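CBS domain protein (Shewanella oneidensis, PDB 3LHH) binds AMP between its paired CBS domains, the CBS-pair part of a longer membrane protein that may also bind flavin adenine dinucleotide. Local coordinates at residues Asn115-Pro120 and Arg133-Gln138; Thr69-Pro74 and Gln96-Ser101; Ile54-Leu59 and Asn83-Met88. One frame throughout, in Å; residues are numbered along the deposited sequence. Where two conformers were deposited one is given.

Contact 1: residues Asn115-Pro120 and Arg133-Gln138; sequences NCNFVP and RTTGSQ
Within the beta-alpha-beta unit of the second CBS domain, where helix 125-135 runs between strands 117-120 and 139-143, Asn117 reaches back from the first strand to Thr135 and Ser137 at the end of the helix. The touching atom is the amide nitrogen: ND2 of Asn117 lies 3.7 Å from the methyl CG2 of Thr135, the two side chains coming from opposite directions, and 3.9 Å from OG of Ser137. These are packing distances, and the polar link runs instead through a water, which accepts from the backbone N of Asn117 at 2.8 Å and lies 3.2 Å from Ser137 OG. Thr135 sets its methyl against the amide by putting OG1 between its own backbone N and carbonyl carbon (chi1 58°). There OG1 accepts from Ser137 N at 3.3 Å, an ST turn, and is also hydrogen-bonded to the carbonyl of His131 one turn back in the helix. Gly136, with positive phi, turns the chain out of the helix between them. Replacing Thr135 by an alanine would probably leave Ser137 N without this acceptor and open a gap beside the Asn117 amide. Asn117 also packs on His131, and its backbone pairs with Phe141. At the surface, a water thus links the first strand to the turn after the helix, in the beta-alpha-beta crossover of a CBS domain.

Contact 2: residues Thr69-Pro74 and Gln96-Ser101; sequences TVMQSP and QLLSES
Val70 and Leu98 meet through their branch methyls, sliding past each other in opposite directions: CG1 of Val70 lies 4.1 Å from CD2 of Leu98, and CD1 of Leu98 is equally near. The other methyl of Val70 serves a second partner, with CG2 4.0 Å from CD1 of Leu97, so the forked side chain touches two successive leucines of helix 94-102. Its first torsion makes this division possible, since CG1 stands anti to the backbone N (chi1 167°) while CG2 is anti to the carbonyl carbon. Met71, present as selenomethionine, touches the same Leu98 methyl from the exposed side. In one of its two conformers the chain bends at both chi2 and chi3, bringing SE of Met71 to 4.1 Å from CD2 of Leu98.

Behind this first shell, Val70 also rests on Leu57 and Phe78, which belong to strands 57-58 and 77-81, while Leu97 is backed by Leu67 from the helix of Val70 and by Leu107 from a loop. Helix 63-71 ends just here: Ser73 N is bonded to Val70 O at 3.2 Å, and the OG of Ser73 holds the backbone N of His75, an AMP-binding residue. The helix pair of the first CBS domain is therefore joined here through the methyls of Val70, Leu97 and Leu98; no polar group takes part across the two segments, and Val70 and Leu97 are buried.

Contact 3: residues Ile54-Leu59 and Asn83-Met88; sequences IVFLDL and NNVDDM. With AMP (adenosine monophosphate), chain B.
Two first torsions turn side chains of 54-59 onto the loop 83-88: Phe56 places CG between its backbone N and carbonyl carbon (chi1 66°), and Asp58 extends its carboxylate anti to the backbone N (chi1 -171°). The ring of Phe56 thereby offers one face to Val85, whose methyl CG2 sits over it, 4.1 Å from CD1 of Phe56, with the two side chains crossing at about a right angle. Val85 also leans on Leu149 of the second CBS domain. At the other end of the contact, OD1 of Asp58 accepts the backbone N-H of Asn83 at 3.0 Å. The bond is fairly straight at the hydrogen, but the donor stands above the carboxylate plane, 39° out of it. The same OD1 takes the backbone N of Asn60, so two main-chain donors grip one oxygen, which probably limits the rotation of the carboxylate.

The loop is shaped by its own bonds. A type I beta turn runs from Asn84 to Asp87, and OD1 of Asn84 accepts from Asp86 N at 2.8 Å, on a lone pair in the carbonyl plane, making an Asx turn. Asp86 in turn forms a salt bridge with Arg51.

Next to Phe56 in the chain, Val55 reads the adenine through its backbone: N of Val55 donates to AMP N1 at 3.0 Å, and N6 of AMP donates to the O of Val55 at 3.1 Å. Both bonds are nearly linear. This pair of main-chain bonds recognises the Watson-Crick edge of adenine in the AMP pocket between the two CBS domains.

Overall arrangement
From the N terminus, 54-59 enters first, leading through strand 57-58 into helix 63-71, which ends within 69-74. Contact 3 closes when the chain returns at 83-88, in the turn between strands 77-81 and 88-93; contact 2 closes at 96-101 on the following helix. Their segments alternate, so these two loops cross inside the first CBS domain, and they touch where Thr69 and Val70 pack on Leu57. Contact 1 follows in series, closing a short loop that contains helix 125-135 in the second CBS domain. Contacts 1 and 3 lie on opposite sides of the chain's centre, yet Phe118 meets Met88, tying the two domains together.

Contact 1: residues Asn115-Pro120 and Arg133-Gln138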
# COMPACT_ATOMS: atom_id res chain seq x y z
N ASN A 115 3.30 -2.23 -9.43
CA ASN A 115 4.57 -2.01 -8.74
C ASN A 115 4.46 -1.12 -7.51
O ASN A 115 3.64 -0.22 -7.46
CB ASN A 115 5.62 -1.42 -9.68
CG ASN A 115 6.93 -1.12 -8.97
OD1 ASN A 115 7.50 -1.99 -8.31
ND2 ASN A 115 7.40 0.13 -9.07
N CYS A 116 5.31 -1.37 -6.53
CA CYS A 116 5.32 -0.62 -5.29
C CYS A 116 6.70 -0.04 -5.07
O CYS A 116 7.71 -0.71 -5.32
CB CYS A 116 4.98 -1.56 -4.14
SG CYS A 116 6.19 -2.89 -3.88
N ASN A 117 6.76 1.20 -4.60
CA ASN A 117 8.06 1.79 -4.28
C ASN A 117 8.37 1.78 -2.80
O ASN A 117 7.49 1.96 -1.97
CB ASN A 117 8.17 3.20 -4.85
CG ASN A 117 8.35 3.20 -6.35
OD1 ASN A 117 8.82 2.21 -6.92
ND2 ASN A 117 7.97 4.29 -7.00
N PHE A 118 9.62 1.53 -2.49
CA PHE A 118 10.11 1.58 -1.12
C PHE A 118 10.95 2.83 -0.92
O PHE A 118 11.63 3.27 -1.83
CB PHE A 118 10.96 0.35 -0.84
CG PHE A 118 10.19 -0.93 -0.86
CD1 PHE A 118 9.95 -1.60 -2.05
CD2 PHE A 118 9.73 -1.49 0.33
CE1 PHE A 118 9.25 -2.79 -2.07
CE2 PHE A 118 9.03 -2.68 0.33
CZ PHE A 118 8.78 -3.33 -0.88
N VAL A 119 10.89 3.39 0.29
CA VAL A 119 11.75 4.49 0.65
C VAL A 119 12.30 4.30 2.06
O VAL A 119 11.66 3.66 2.89
CB VAL A 119 11.00 5.81 0.58
CG1 VAL A 119 10.52 6.06 -0.85
CG2 VAL A 119 9.84 5.80 1.56
N PRO A 120 13.49 4.86 2.33
CA PRO A 120 14.08 4.74 3.66
C PRO A 120 13.31 5.58 4.66
O PRO A 120 12.77 6.62 4.30
CB PRO A 120 15.48 5.35 3.50
CG PRO A 120 15.63 5.69 2.04
CD PRO A 120 14.27 5.75 1.45
N ARG A 133 5.35 13.33 -5.73
CA ARG A 133 5.09 14.13 -6.92
C ARG A 133 5.78 13.55 -8.16
O ARG A 133 5.16 13.37 -9.21
CB ARG A 133 5.52 15.58 -6.66
CG ARG A 133 4.83 16.17 -5.41
CD ARG A 133 5.01 17.67 -5.33
NE ARG A 133 4.46 18.29 -6.52
CZ ARG A 133 5.16 18.99 -7.40
NH1 ARG A 133 6.45 19.19 -7.21
NH2 ARG A 133 4.56 19.48 -8.48
N THR A 134 7.07 13.24 -8.03
CA THR A 134 7.85 12.63 -9.11
C THR A 134 7.26 11.31 -9.63
O THR A 134 7.15 11.10 -10.83
CB THR A 134 9.28 12.33 -8.64
OG1 THR A 134 9.92 13.54 -8.25
CG2 THR A 134 10.08 11.66 -9.74
N THR A 135 6.90 10.43 -8.71
CA THR A 135 6.48 9.08 -9.09
C THR A 135 5.01 9.04 -9.46
O THR A 135 4.58 8.20 -10.24
CB THR A 135 6.76 8.04 -7.98
OG1 THR A 135 6.09 8.42 -6.78
CG2 THR A 135 8.26 7.93 -7.70
N GLY A 136 4.23 9.97 -8.91
CA GLY A 136 2.79 9.91 -9.06
C GLY A 136 2.14 8.75 -8.31
O GLY A 136 1.03 8.34 -8.63
N SER A 137 2.84 8.23 -7.31
CA SER A 137 2.34 7.10 -6.52
C SER A 137 1.26 7.52 -5.53
O SER A 137 1.28 8.64 -5.01
CB SER A 137 3.50 6.45 -5.73
OG SER A 137 4.40 5.76 -6.57
N GLN A 138 0.33 6.63 -5.23
CA GLN A 138 -0.68 6.91 -4.21
C GLN A 138 -0.21 6.39 -2.86
O GLN A 138 -0.58 6.91 -1.82
CB GLN A 138 -2.02 6.27 -4.59
CG GLN A 138 -2.61 6.77 -5.91
CD GLN A 138 -2.53 5.73 -7.03
OE1 GLN A 138 -1.53 5.02 -7.17
NE2 GLN A 138 -3.60 5.65 -7.82
O HOH W 1 4.72 3.08 -4.84

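Contact 2: residues Thr69-Pro74 and Gln96-Ser101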
# COMPACT_ATOMS: atom_id res chain seq x y z
N THR A 69 -11.27 -10.20 2.48
CA THR A 69 -10.47 -9.14 3.07
C THR A 69 -10.83 -7.80 2.42
O THR A 69 -11.00 -6.78 3.08
CB THR A 69 -8.95 -9.38 2.86
OG1 THR A 69 -8.56 -10.62 3.46
CG2 THR A 69 -8.15 -8.23 3.48
N VAL A 70 -10.98 -7.81 1.11
CA VAL A 70 -11.27 -6.55 0.42
C VAL A 70 -12.69 -6.05 0.75
O VAL A 70 -12.91 -4.86 1.02
CB VAL A 70 -11.07 -6.69 -1.10
CG1 VAL A 70 -11.67 -5.50 -1.82
CG2 VAL A 70 -9.55 -6.82 -1.42
N MSE A 71 -13.64 -6.97 0.75
CA MSE A 71 -15.05 -6.66 1.03
C MSE A 71 -15.27 -6.13 2.43
O MSE A 71 -16.27 -5.48 2.71
CB MSE A 71 -15.92 -7.89 0.83
CG MSE A 71 -16.25 -8.17 -0.61
SE MSE A 71 -16.83 -6.53 -1.50
CE MSE A 71 -18.33 -6.04 -0.37
N GLN A 72 -14.35 -6.44 3.33
CA GLN A 72 -14.52 -6.05 4.73
C GLN A 72 -13.71 -4.81 5.09
O GLN A 72 -13.49 -4.50 6.27
CB GLN A 72 -14.19 -7.22 5.66
CG GLN A 72 -15.19 -8.37 5.50
CD GLN A 72 -14.91 -9.56 6.41
OE1 GLN A 72 -14.54 -10.63 5.94
NE2 GLN A 72 -15.11 -9.38 7.72
N SER A 73 -13.29 -4.09 4.06
CA SER A 73 -12.49 -2.88 4.23
C SER A 73 -12.98 -1.78 3.27
O SER A 73 -13.47 -2.09 2.18
CB SER A 73 -11.02 -3.21 3.95
OG SER A 73 -10.26 -2.03 3.90
N PRO A 74 -12.85 -0.50 3.68
CA PRO A 74 -13.17 0.63 2.80
C PRO A 74 -12.01 1.02 1.85
O PRO A 74 -12.24 1.76 0.90
CB PRO A 74 -13.40 1.80 3.77
CG PRO A 74 -12.84 1.33 5.12
CD PRO A 74 -12.24 -0.05 4.94
N GLN A 96 -10.51 -2.68 -9.29
CA GLN A 96 -10.17 -3.55 -10.39
C GLN A 96 -10.46 -5.00 -10.04
O GLN A 96 -11.03 -5.74 -10.83
CB GLN A 96 -8.70 -3.39 -10.78
CG GLN A 96 -8.33 -4.20 -12.01
CD GLN A 96 -6.85 -4.10 -12.38
OE1 GLN A 96 -6.04 -3.53 -11.64
NE2 GLN A 96 -6.49 -4.66 -13.53
N LEU A 97 -10.08 -5.38 -8.82
CA LEU A 97 -10.22 -6.76 -8.39
C LEU A 97 -11.70 -7.10 -8.41
O LEU A 97 -12.13 -8.12 -8.96
CB LEU A 97 -9.70 -6.88 -6.96
CG LEU A 97 -9.03 -8.17 -6.53
CD1 LEU A 97 -9.23 -8.34 -5.06
CD2 LEU A 97 -9.56 -9.37 -7.29
N LEU A 98 -12.49 -6.22 -7.80
CA LEU A 98 -13.91 -6.44 -7.69
C LEU A 98 -14.56 -6.33 -9.05
O LEU A 98 -15.43 -7.13 -9.39
CB LEU A 98 -14.52 -5.41 -6.78
CG LEU A 98 -13.94 -5.46 -5.38
CD1 LEU A 98 -14.45 -4.26 -4.62
CD2 LEU A 98 -14.32 -6.78 -4.70
N SER A 99 -14.16 -5.33 -9.83
CA SER A 99 -14.67 -5.17 -11.18
C SER A 99 -14.52 -6.48 -11.91
O SER A 99 -15.50 -7.03 -12.41
CB SER A 99 -13.93 -4.08 -11.96
OG SER A 99 -14.29 -2.79 -11.50
N GLU A 100 -13.29 -6.98 -11.97
CA GLU A 100 -12.97 -8.18 -12.72
C GLU A 100 -13.46 -9.46 -12.06
O GLU A 100 -13.33 -10.54 -12.62
CB GLU A 100 -11.47 -8.30 -12.91
CG GLU A 100 -10.88 -7.28 -13.86
CD GLU A 100 -9.47 -7.64 -14.25
OE1 GLU A 100 -8.82 -6.84 -14.95
OE2 GLU A 100 -9.01 -8.73 -13.84
N SER A 101 -13.97 -9.35 -10.84
CA SER A 101 -14.53 -10.51 -10.17
C SER A 101 -16.01 -10.58 -10.52
O SER A 101 -16.50 -11.61 -10.98
CB SER A 101 -14.36 -10.40 -8.66
OG SER A 101 -14.51 -11.66 -8.07

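Contact 3: residues Ile54-Leu59 and Asn83-Met88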
# COMPACT_ATOMS: atom_id res chain seq x y z
N ILE A 54 -1.54 -2.09 8.69
CA ILE A 54 -1.67 -2.32 7.25
C ILE A 54 -2.61 -3.46 6.91
O ILE A 54 -2.45 -4.57 7.39
CB ILE A 54 -0.31 -2.63 6.57
CG1 ILE A 54 0.62 -1.42 6.63
CG2 ILE A 54 -0.55 -3.04 5.13
CD1 ILE A 54 1.95 -1.64 5.92
N VAL A 55 -3.59 -3.19 6.04
CA VAL A 55 -4.51 -4.23 5.58
C VAL A 55 -4.02 -4.71 4.23
O VAL A 55 -3.89 -3.90 3.32
CB VAL A 55 -5.95 -3.67 5.43
CG1 VAL A 55 -6.86 -4.72 4.85
CG2 VAL A 55 -6.47 -3.16 6.77
N PHE A 56 -3.75 -6.00 4.10
CA PHE A 56 -3.02 -6.50 2.93
C PHE A 56 -3.59 -7.78 2.35
O PHE A 56 -4.33 -8.50 3.02
CB PHE A 56 -1.53 -6.70 3.27
CG PHE A 56 -1.28 -7.80 4.29
CD1 PHE A 56 -1.21 -7.50 5.64
CD2 PHE A 56 -1.10 -9.11 3.88
CE1 PHE A 56 -0.98 -8.50 6.58
CE2 PHE A 56 -0.87 -10.12 4.81
CZ PHE A 56 -0.81 -9.81 6.16
N LEU A 57 -3.26 -8.06 1.09
CA LEU A 57 -3.66 -9.31 0.46
C LEU A 57 -2.47 -10.29 0.35
O LEU A 57 -1.33 -9.87 0.22
CB LEU A 57 -4.25 -9.03 -0.92
CG LEU A 57 -5.38 -7.99 -0.95
CD1 LEU A 57 -6.00 -7.95 -2.34
CD2 LEU A 57 -6.43 -8.27 0.09
N ASP A 58 -2.75 -11.59 0.43
CA ASP A 58 -1.70 -12.61 0.43
C ASP A 58 -1.88 -13.51 -0.79
O ASP A 58 -2.88 -14.20 -0.95
CB ASP A 58 -1.74 -13.43 1.73
CG ASP A 58 -0.52 -14.36 1.91
OD1 ASP A 58 0.09 -14.82 0.92
OD2 ASP A 58 -0.19 -14.66 3.08
N LEU A 59 -0.90 -13.45 -1.67
CA LEU A 59 -0.91 -14.25 -2.87
C LEU A 59 -0.86 -15.73 -2.57
O LEU A 59 -1.17 -16.54 -3.44
CB LEU A 59 0.29 -13.89 -3.75
CG LEU A 59 0.19 -12.57 -4.48
CD1 LEU A 59 1.44 -12.35 -5.31
CD2 LEU A 59 -1.06 -12.56 -5.35
N ASN A 83 2.81 -14.65 2.05
CA ASN A 83 2.92 -15.15 3.42
C ASN A 83 2.87 -14.05 4.46
O ASN A 83 2.10 -14.11 5.41
CB ASN A 83 4.19 -16.00 3.61
CG ASN A 83 4.30 -17.11 2.58
OD1 ASN A 83 5.35 -17.31 1.97
ND2 ASN A 83 3.21 -17.83 2.38
N ASN A 84 3.71 -13.03 4.29
CA ASN A 84 3.73 -11.94 5.25
C ASN A 84 4.19 -10.65 4.59
O ASN A 84 4.70 -10.65 3.48
CB ASN A 84 4.61 -12.26 6.47
CG ASN A 84 6.08 -12.44 6.10
OD1 ASN A 84 6.79 -11.46 5.84
ND2 ASN A 84 6.55 -13.68 6.08
N VAL A 85 4.01 -9.58 5.33
CA VAL A 85 4.20 -8.23 4.84
C VAL A 85 5.68 -7.91 4.54
O VAL A 85 5.98 -6.97 3.82
CB VAL A 85 3.57 -7.26 5.86
CG1 VAL A 85 4.62 -6.60 6.72
CG2 VAL A 85 2.69 -6.26 5.16
N ASP A 86 6.59 -8.74 5.05
CA ASP A 86 8.01 -8.56 4.76
C ASP A 86 8.42 -9.22 3.46
O ASP A 86 9.60 -9.27 3.13
CB ASP A 86 8.88 -9.05 5.92
CG ASP A 86 8.81 -8.12 7.11
OD1 ASP A 86 9.43 -7.04 7.04
OD2 ASP A 86 8.12 -8.46 8.10
N ASP A 87 7.44 -9.73 2.73
CA ASP A 87 7.69 -10.19 1.37
C ASP A 87 6.64 -9.52 0.48
O ASP A 87 5.79 -10.19 -0.10
CB ASP A 87 7.63 -11.72 1.28
CG ASP A 87 8.09 -12.26 -0.07
OD1 ASP A 87 8.62 -11.48 -0.90
OD2 ASP A 87 7.92 -13.48 -0.30
N MSE A 88 6.72 -8.20 0.39
CA MSE A 88 5.77 -7.40 -0.38
C MSE A 88 6.02 -7.56 -1.87
O MSE A 88 7.15 -7.41 -2.34
CB MSE A 88 5.91 -5.93 -0.02
CG MSE A 88 4.68 -5.12 -0.36
SE MSE A 88 3.34 -5.64 0.91
CE MSE A 88 4.04 -4.65 2.41
P AMP B . -8.78 5.04 1.48
O1P AMP B . -9.39 4.23 2.61
O2P AMP B . -8.30 4.18 0.34
O3P AMP B . -9.55 6.27 1.07
O5' AMP B . -7.51 5.67 2.23
C5' AMP B . -7.70 6.59 3.31
C4' AMP B . -6.61 6.42 4.37
O4' AMP B . -6.65 5.11 4.96
C3' AMP B . -5.20 6.53 3.79
O3' AMP B . -4.76 7.89 3.65
C2' AMP B . -4.39 5.74 4.80
O2' AMP B . -4.30 6.57 5.97
C1' AMP B . -5.32 4.60 5.17
N9 AMP B . -5.16 3.40 4.28
C8 AMP B . -5.41 3.35 2.96
N7 AMP B . -5.20 2.11 2.45
C5 AMP B . -4.80 1.34 3.48
C6 AMP B . -4.43 -0.08 3.64
N6 AMP B . -4.43 -0.94 2.58
N1 AMP B . -4.11 -0.50 4.88
C2 AMP B . -4.12 0.35 5.94
N3 AMP B . -4.44 1.65 5.86
C4 AMP B . -4.79 2.19 4.67